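Local structure of Ice-binding protein (Colwellia, 3WP9) at residues Ala94-Leu99 with Gly112-Ser117; Met138-Asn143 with Trp165-Tyr170. The protein binds to the surface of ice crystals, inhibits their growth and suppresses ice recrystallization, which may protect membranes from freezing injury. All coordinates share one frame; numbering follows the deposited sequence.

Contact 1 of 2, residues Ala94-Leu99 with Gly112-Ser117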
ATOM      1  N   ALA A  94      -1.736  19.796   9.025  1.00 26.59           N
ATOM      2  CA  ALA A  94      -2.728  19.292   8.045  1.00 25.33           C
ATOM      3  C   ALA A  94      -3.290  20.453   7.272  1.00 28.38           C
ATOM      4  O   ALA A  94      -3.713  21.460   7.850  1.00 29.61           O
ATOM      5  CB  ALA A  94      -3.874  18.555   8.710  1.00 24.83           C
ATOM      6  N   ASP A  95      -3.351  20.293   5.952  1.00 29.07           N
ATOM      7  CA  ASP A  95      -3.966  21.255   5.035  1.00 29.41           C
ATOM      8  C   ASP A  95      -5.486  21.175   5.019  1.00 32.71           C
ATOM      9  O   ASP A  95      -6.144  22.195   4.856  1.00 32.31           O
ATOM     10  CB  ASP A  95      -3.482  21.023   3.651  1.00 30.46           C
ATOM     11  CG  ASP A  95      -2.040  21.363   3.472  1.00 34.81           C
ATOM     12  OD1 ASP A  95      -1.739  22.566   3.334  1.00 41.08           O
ATOM     13  OD2 ASP A  95      -1.195  20.453   3.431  1.00 30.42           O
ATOM     14  N   HIS A  96      -6.054  19.970   5.186  1.00 24.88           N
ATOM     15  CA  HIS A  96      -7.489  19.752   5.293  1.00 26.10           C
ATOM     16  C   HIS A  96      -7.766  18.736   6.365  1.00 21.32           C
ATOM     17  O   HIS A  96      -7.033  17.738   6.509  1.00 27.67           O
ATOM     18  CB  HIS A  96      -8.083  19.285   3.949  1.00 26.33           C
ATOM     19  CG  HIS A  96      -7.699  20.160   2.785  1.00 33.30           C
ATOM     20  ND1 HIS A  96      -6.537  19.971   2.054  1.00 30.27           N
ATOM     21  CD2 HIS A  96      -8.313  21.237   2.241  1.00 30.43           C
ATOM     22  CE1 HIS A  96      -6.441  20.909   1.128  1.00 29.84           C
ATOM     23  NE2 HIS A  96      -7.523  21.666   1.198  1.00 32.89           N
ATOM     24  N   THR A  97      -8.827  18.964   7.091  1.00 22.23           N
ATOM     25  CA  THR A  97      -9.219  18.067   8.136  1.00 23.76           C
ATOM     26  C   THR A  97     -10.663  17.699   7.944  1.00 27.35           C
ATOM     27  O   THR A  97     -11.526  18.590   7.735  1.00 27.95           O
ATOM     28  CB  THR A  97      -8.959  18.703   9.532  1.00 28.15           C
ATOM     29  OG1 THR A  97      -9.822  19.839   9.659  1.00 33.76           O
ATOM     30  CG2 THR A  97      -7.539  19.169   9.618  1.00 27.52           C
ATOM     31  N   GLU A  98     -10.964  16.396   7.985  1.00 23.34           N
ATOM     32  CA  GLU A  98     -12.355  15.904   7.947  1.00 23.15           C
ATOM     33  C   GLU A  98     -13.039  16.226   6.581  1.00 19.25           C
ATOM     34  O   GLU A  98     -14.221  16.453   6.526  1.00 21.57           O
ATOM     35  CB  GLU A  98     -13.242  16.450   9.100  1.00 23.56           C
ATOM     36  CG  GLU A  98     -12.673  16.434  10.528  1.00 23.06           C
ATOM     37  CD  GLU A  98     -12.090  15.117  11.049  1.00 29.23           C
ATOM     38  OE1 GLU A  98     -12.063  14.050  10.411  1.00 26.46           O
ATOM     39  OE2 GLU A  98     -11.565  15.129  12.164  1.00 26.20           O
ATOM     40  N   LEU A  99     -12.244  16.262   5.548  1.00 22.46           N
ATOM     41  CA  LEU A  99     -12.735  16.555   4.210  1.00 20.58           C
ATOM     42  C   LEU A  99     -13.805  15.545   3.820  1.00 21.48           C
ATOM     43  O   LEU A  99     -13.596  14.308   3.902  1.00 21.70           O
ATOM     44  CB  LEU A  99     -11.593  16.513   3.236  1.00 22.06           C
ATOM     45  CG  LEU A  99     -11.835  16.905   1.790  1.00 22.46           C
ATOM     46  CD1 LEU A  99     -12.345  18.330   1.753  1.00 26.22           C
ATOM     47  CD2 LEU A  99     -10.488  16.867   1.117  1.00 28.43           C
ATOM     48  N   GLY A 112      -0.887  17.882  -0.559  1.00 23.45           N
ATOM     49  CA  GLY A 112      -1.144  18.385   0.786  1.00 23.04           C
ATOM     50  C   GLY A 112      -1.186  17.268   1.790  1.00 24.64           C
ATOM     51  O   GLY A 112      -1.109  16.073   1.416  1.00 25.21           O
ATOM     52  N   VAL A 113      -1.311  17.664   3.049  1.00 23.71           N
ATOM     53  CA  VAL A 113      -1.555  16.736   4.161  1.00 18.69           C
ATOM     54  C   VAL A 113      -3.020  16.756   4.510  1.00 20.04           C
ATOM     55  O   VAL A 113      -3.629  17.793   4.761  1.00 17.94           O
ATOM     56  CB  VAL A 113      -0.603  17.052   5.412  1.00 17.06           C
ATOM     57  CG1 VAL A 113      -0.953  16.150   6.609  1.00 18.74           C
ATOM     58  CG2 VAL A 113       0.882  16.905   5.006  1.00 19.22           C
ATOM     59  N   TYR A 114      -3.669  15.581   4.466  1.00 17.21           N
ATOM     60  CA  TYR A 114      -5.073  15.451   4.758  1.00 19.04           C
ATOM     61  C   TYR A 114      -5.203  14.581   5.970  1.00 18.48           C
ATOM     62  O   TYR A 114      -4.555  13.533   6.054  1.00 18.91           O
ATOM     63  CB  TYR A 114      -5.799  14.780   3.562  1.00 19.64           C
ATOM     64  CG  TYR A 114      -5.816  15.642   2.307  1.00 19.00           C
ATOM     65  CD1 TYR A 114      -4.697  15.727   1.507  1.00 19.17           C
ATOM     66  CD2 TYR A 114      -6.979  16.315   1.912  1.00 22.78           C
ATOM     67  CE1 TYR A 114      -4.689  16.517   0.325  1.00 22.04           C
ATOM     68  CE2 TYR A 114      -6.987  17.108   0.726  1.00 22.41           C
ATOM     69  CZ  TYR A 114      -5.832  17.201  -0.023  1.00 22.46           C
ATOM     70  OH  TYR A 114      -5.797  17.971  -1.210  1.00 26.47           O
ATOM     71  N   LYS A 115      -6.093  14.963   6.841  1.00 19.90           N
ATOM     72  CA  LYS A 115      -6.278  14.218   8.073  1.00 20.92           C
ATOM     73  C   LYS A 115      -7.743  13.958   8.346  1.00 19.89           C
ATOM     74  O   LYS A 115      -8.605  14.854   8.224  1.00 18.31           O
ATOM     75  CB  LYS A 115      -5.636  15.009   9.237  1.00 22.42           C
ATOM     76  CG  LYS A 115      -5.908  14.346  10.591  1.00 26.76           C
ATOM     77  CD  LYS A 115      -5.307  15.109  11.763  1.00 33.66           C
ATOM     78  CE  LYS A 115      -3.791  15.039  11.692  1.00 34.16           C
ATOM     79  NZ  LYS A 115      -3.324  13.639  11.949  1.00 38.25           N
ATOM     80  N   TRP A 116      -8.041  12.726   8.784  1.00 17.39           N
ATOM     81  CA  TRP A 116      -9.372  12.368   9.168  1.00 18.31           C
ATOM     82  C   TRP A 116      -9.274  11.661  10.497  1.00 16.63           C
ATOM     83  O   TRP A 116      -8.430  10.764  10.657  1.00 17.43           O
ATOM     84  CB  TRP A 116     -10.006  11.369   8.183  1.00 17.59           C
ATOM     85  CG  TRP A 116     -10.328  12.001   6.834  1.00 16.92           C
ATOM     86  CD1 TRP A 116     -11.526  12.592   6.463  1.00 19.32           C
ATOM     87  CD2 TRP A 116      -9.466  12.082   5.727  1.00 17.49           C
ATOM     88  NE1 TRP A 116     -11.431  13.046   5.142  1.00 20.00           N
ATOM     89  CE2 TRP A 116     -10.189  12.727   4.670  1.00 16.01           C
ATOM     90  CE3 TRP A 116      -8.150  11.654   5.488  1.00 16.09           C
ATOM     91  CZ2 TRP A 116      -9.618  12.953   3.431  1.00 16.73           C
ATOM     92  CZ3 TRP A 116      -7.571  11.910   4.241  1.00 17.62           C
ATOM     93  CH2 TRP A 116      -8.323  12.553   3.226  1.00 15.88           C
ATOM     94  N   SER A 117     -10.193  12.001  11.352  1.00 16.47           N
ATOM     95  CA  SER A 117     -10.258  11.374  12.673  1.00 21.59           C
ATOM     96  C   SER A 117     -11.281  10.196  12.641  1.00 25.49           C
ATOM     97  O   SER A 117     -11.631   9.604  13.649  1.00 27.34           O
ATOM     98  CB  SER A 117     -10.620  12.432  13.723  1.00 21.84           C
ATOM     99  OG  SER A 117     -11.967  12.871  13.584  1.00 21.78           O
TER
HETATM  100  O   HOH W   1      -9.335  15.743   5.542  1.00 21.45           O

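Contact 2 of 2, residues Met138-Asn143 with Trp165-Tyr170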
ATOM      1  N   MET A 138      -2.088  11.025   3.461  1.00 15.36           N
ATOM      2  CA  MET A 138      -3.417  10.802   3.923  1.00 15.98           C
ATOM      3  C   MET A 138      -3.364  10.147   5.309  1.00 15.73           C
ATOM      4  O   MET A 138      -3.011   9.015   5.436  1.00 16.71           O
ATOM      5  CB  MET A 138      -4.216   9.934   2.927  1.00 18.73           C
ATOM      6  CG  MET A 138      -3.862  10.237   1.475  1.00 19.69           C
ATOM      7  SD  MET A 138      -4.420  11.830   0.947  1.00 23.25           S
ATOM      8  CE  MET A 138      -6.150  11.665   1.036  1.00 21.36           C
ATOM      9  N   GLN A 139      -3.814  10.885   6.302  1.00 15.63           N
ATOM     10  CA  GLN A 139      -3.667  10.464   7.718  1.00 15.76           C
ATOM     11  C   GLN A 139      -5.019  10.026   8.201  1.00 16.63           C
ATOM     12  O   GLN A 139      -5.895  10.854   8.465  1.00 17.90           O
ATOM     13  CB  GLN A 139      -3.172  11.642   8.580  1.00 15.29           C
ATOM     14  CG  GLN A 139      -1.821  12.035   8.145  1.00 17.18           C
ATOM     15  CD  GLN A 139      -1.391  13.326   8.806  1.00 20.04           C
ATOM     16  OE1 GLN A 139      -2.216  14.096   9.288  1.00 21.36           O
ATOM     17  NE2 GLN A 139      -0.112  13.528   8.884  1.00 19.73           N
ATOM     18  N   ILE A 140      -5.228   8.690   8.256  1.00 15.47           N
ATOM     19  CA  ILE A 140      -6.544   8.139   8.524  1.00 14.15           C
ATOM     20  C   ILE A 140      -6.547   7.379   9.874  1.00 14.83           C
ATOM     21  O   ILE A 140      -5.922   6.352  10.018  1.00 16.25           O
ATOM     22  CB  ILE A 140      -7.010   7.210   7.352  1.00 13.35           C
ATOM     23  CG1 ILE A 140      -7.103   8.053   6.078  1.00 15.78           C
ATOM     24  CG2 ILE A 140      -8.338   6.547   7.701  1.00 14.72           C
ATOM     25  CD1 ILE A 140      -7.024   7.150   4.848  1.00 13.82           C
ATOM     26  N   SER A 141      -7.321   7.891  10.814  1.00 15.75           N
ATOM     27  CA  SER A 141      -7.322   7.246  12.132  1.00 17.58           C
ATOM     28  C   SER A 141      -8.294   6.057  12.255  1.00 20.03           C
ATOM     29  O   SER A 141      -8.166   5.165  13.161  1.00 20.28           O
ATOM     30  CB  SER A 141      -7.439   8.300  13.238  1.00 23.65           C
ATOM     31  OG  SER A 141      -8.776   8.633  13.372  1.00 30.37           O
ATOM     32  N   GLY A 142      -9.236   5.972  11.298  1.00 14.66           N
ATOM     33  CA  GLY A 142     -10.161   4.872  11.176  1.00 16.25           C
ATOM     34  C   GLY A 142      -9.656   3.875  10.097  1.00 14.22           C
ATOM     35  O   GLY A 142      -8.442   3.658   9.886  1.00 13.98           O
ATOM     36  N   ASN A 143     -10.626   3.260   9.380  1.00 14.20           N
ATOM     37  CA  ASN A 143     -10.288   2.275   8.364  1.00 12.76           C
ATOM     38  C   ASN A 143     -10.427   2.972   7.027  1.00 13.30           C
ATOM     39  O   ASN A 143     -11.147   3.973   6.949  1.00 15.30           O
ATOM     40  CB  ASN A 143     -11.333   1.178   8.370  1.00 15.05           C
ATOM     41  CG  ASN A 143     -11.467   0.550   9.774  1.00 15.05           C
ATOM     42  OD1 ASN A 143     -10.459   0.181  10.360  1.00 17.63           O
ATOM     43  ND2 ASN A 143     -12.667   0.530  10.307  1.00 16.89           N
ATOM     44  N   TRP A 165      -0.756   6.600   2.217  1.00 13.91           N
ATOM     45  CA  TRP A 165      -1.995   6.356   2.961  1.00 15.34           C
ATOM     46  C   TRP A 165      -1.568   5.736   4.275  1.00 14.49           C
ATOM     47  O   TRP A 165      -1.060   4.602   4.314  1.00 14.73           O
ATOM     48  CB  TRP A 165      -2.910   5.364   2.258  1.00 14.08           C
ATOM     49  CG  TRP A 165      -3.294   5.758   0.795  1.00 14.18           C
ATOM     50  CD1 TRP A 165      -2.621   5.468  -0.325  1.00 16.70           C
ATOM     51  CD2 TRP A 165      -4.494   6.399   0.434  1.00 12.95           C
ATOM     52  NE1 TRP A 165      -3.345   5.912  -1.427  1.00 15.12           N
ATOM     53  CE2 TRP A 165      -4.495   6.491  -0.974  1.00 14.73           C
ATOM     54  CE3 TRP A 165      -5.581   6.902   1.153  1.00 12.57           C
ATOM     55  CZ2 TRP A 165      -5.554   7.081  -1.660  1.00 14.23           C
ATOM     56  CZ3 TRP A 165      -6.616   7.456   0.506  1.00 15.26           C
ATOM     57  CH2 TRP A 165      -6.595   7.557  -0.922  1.00 14.13           C
ATOM     58  N   GLN A 166      -1.697   6.540   5.303  1.00 14.96           N
ATOM     59  CA  GLN A 166      -1.383   6.083   6.683  1.00 15.31           C
ATOM     60  C   GLN A 166      -2.715   5.740   7.354  1.00 14.35           C
ATOM     61  O   GLN A 166      -3.529   6.593   7.616  1.00 14.70           O
ATOM     62  CB  GLN A 166      -0.606   7.224   7.418  1.00 16.28           C
ATOM     63  CG  GLN A 166      -0.410   6.928   8.920  1.00 18.28           C
ATOM     64  CD  GLN A 166      -1.494   7.533   9.793  1.00 15.65           C
ATOM     65  OE1 GLN A 166      -1.820   8.762   9.683  1.00 19.67           O
ATOM     66  NE2 GLN A 166      -2.025   6.735  10.676  1.00 19.60           N
ATOM     67  N   VAL A 167      -2.917   4.437   7.610  1.00 12.53           N
ATOM     68  CA  VAL A 167      -4.237   3.947   8.032  1.00 12.76           C
ATOM     69  C   VAL A 167      -4.024   3.231   9.364  1.00 12.56           C
ATOM     70  O   VAL A 167      -3.341   2.216   9.484  1.00 14.02           O
ATOM     71  CB  VAL A 167      -4.809   2.964   6.982  1.00 14.21           C
ATOM     72  CG1 VAL A 167      -6.201   2.525   7.397  1.00 13.47           C
ATOM     73  CG2 VAL A 167      -4.809   3.650   5.548  1.00 15.55           C
ATOM     74  N   ALA A 168      -4.634   3.815  10.368  1.00 14.05           N
ATOM     75  CA  ALA A 168      -4.502   3.248  11.725  1.00 15.47           C
ATOM     76  C   ALA A 168      -5.376   2.027  11.962  1.00 16.66           C
ATOM     77  O   ALA A 168      -5.067   1.238  12.877  1.00 18.24           O
ATOM     78  CB  ALA A 168      -4.764   4.372  12.753  1.00 15.40           C
ATOM     79  N   GLY A 169      -6.468   1.861  11.168  1.00 14.61           N
ATOM     80  CA  GLY A 169      -7.334   0.671  11.156  1.00 15.80           C
ATOM     81  C   GLY A 169      -6.914  -0.324  10.138  1.00 14.39           C
ATOM     82  O   GLY A 169      -5.703  -0.649  10.039  1.00 15.99           O
ATOM     83  N   TYR A 170      -7.882  -0.905   9.403  1.00 13.28           N
ATOM     84  CA  TYR A 170      -7.501  -1.809   8.313  1.00 12.87           C
ATOM     85  C   TYR A 170      -7.709  -0.999   7.004  1.00 11.31           C
ATOM     86  O   TYR A 170      -8.392  -0.016   6.981  1.00 12.12           O
ATOM     87  CB  TYR A 170      -8.363  -3.061   8.246  1.00 13.18           C
ATOM     88  CG  TYR A 170      -9.874  -2.773   8.123  1.00 14.65           C
ATOM     89  CD1 TYR A 170     -10.425  -2.407   6.889  1.00 14.52           C
ATOM     90  CD2 TYR A 170     -10.730  -2.844   9.204  1.00 16.16           C
ATOM     91  CE1 TYR A 170     -11.768  -2.143   6.748  1.00 13.94           C
ATOM     92  CE2 TYR A 170     -12.095  -2.565   9.102  1.00 14.57           C
ATOM     93  CZ  TYR A 170     -12.656  -2.199   7.891  1.00 16.30           C
ATOM     94  OH  TYR A 170     -14.013  -1.827   7.720  1.00 16.55           O
TER

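Contact 1 of 2, residues Ala94-Leu99 with Gly112-Ser117
The short strand 96-97 closes one end of the long parallel sheet of a right-handed beta-helix, and there His96 and Thr97 pair with Tyr114 and Lys115 of strand 112-116. Backbone bonds tie the two: Val113 O accepts from both Asp95 N and His96 N, His96 O takes Lys115 N (2.9 Å), and Lys115 O takes Glu98 N. Carboxylates extend the pairing at both ends. Asp95 OD2 receives Val113 N on its anti lone pair at 2.8 Å, in a nearly straight bond (173°). Glu98 starts away from the other strand, but a bend at chi2 (-51°) swings CD back, and its carboxylate grips Ser117 twice: OE1 accepts Ser117 N on its syn lone pair at 2.9 Å, while OE2 takes the Ser117 OG hydroxyl at 2.7 Å, 35° out of the carboxylate plane. The indole of Trp116 gives its NE1 hydrogen to a lone pair of Leu99 O (2.8 Å), the oxygen lying in the ring plane. A water over one face of this indole bridges Leu99 N and Lys115 O. The His96 and Tyr114 rings lie side by side, nearly parallel but slid apart, with centroids 4.7 Å apart, and Leu99 CD2 meets the tyrosine edge at CE2 (3.5 Å). This short parallel pairing, prolonged by side-chain bonds, forms the outer edge of a sheet in the right-handed beta-helix fold.

Contact 2 of 2, residues Met138-Asn143 with Trp165-Tyr170
Asn143 lays its amide flat on the ring of Tyr170, the two planes only 12° apart, and at the same time accepts a backbone hydrogen bond from that residue. Asn143 CG sits 3.2 Å from Tyr170 CE2, over the face and toward the rim, while CB rides above the ring centre. The amide is held by OD1, which takes Tyr170 N at 3.0 Å. Tyr170 OH bonds to Asn145 ND2. An alanine here would probably leave the Asn143 amide without the ring it lies on, and Asn145 ND2 without its hydroxyl partner. Gly169 N reaches Gly142 O from above the carbonyl plane, and Gly169 CA lies 3.3 Å from Asn143 OD1. Before this turn the strands run parallel, Ile140 N meeting Gln166 O at 2.8 Å. On the inner face Met138 CG lies over the six-membered ring of Trp165, 3.8 Å from CE3, and Ile140 CD1 touches the indole edge. On the other face Gln166 OE1 packs against Gln139 CB (3.4 Å), while Gln166 NE2 bonds to Tyr85 OH. Parallel strands paired in register, each leading into a turn that packs on the next, are characteristic of successive coils of a beta-helix.

Both contacts join neighbouring strands of the same parallel sheet, and strands 112-116 and 136-140 lie next to each other, so that contact 1 passes directly into contact 2 through probable hydrogen bonds such as Trp116 N to Gln139 O (2.9 Å). Their centres are about 12 Å apart. Contact 1, centred about 19 Å from the centre of the chain, holds the outermost strand and adds carboxylates, a hydroxyl and a bridging water to its backbone bonds. Contact 2, centred about 11 Å from the centre of the chain, has more buried residues: methionine, isoleucine and tryptophan fill one face, glutamines face helix 71-89, and polar stacking is confined to the turn. Both lie away from the residues thought, from related proteins, to bind ice.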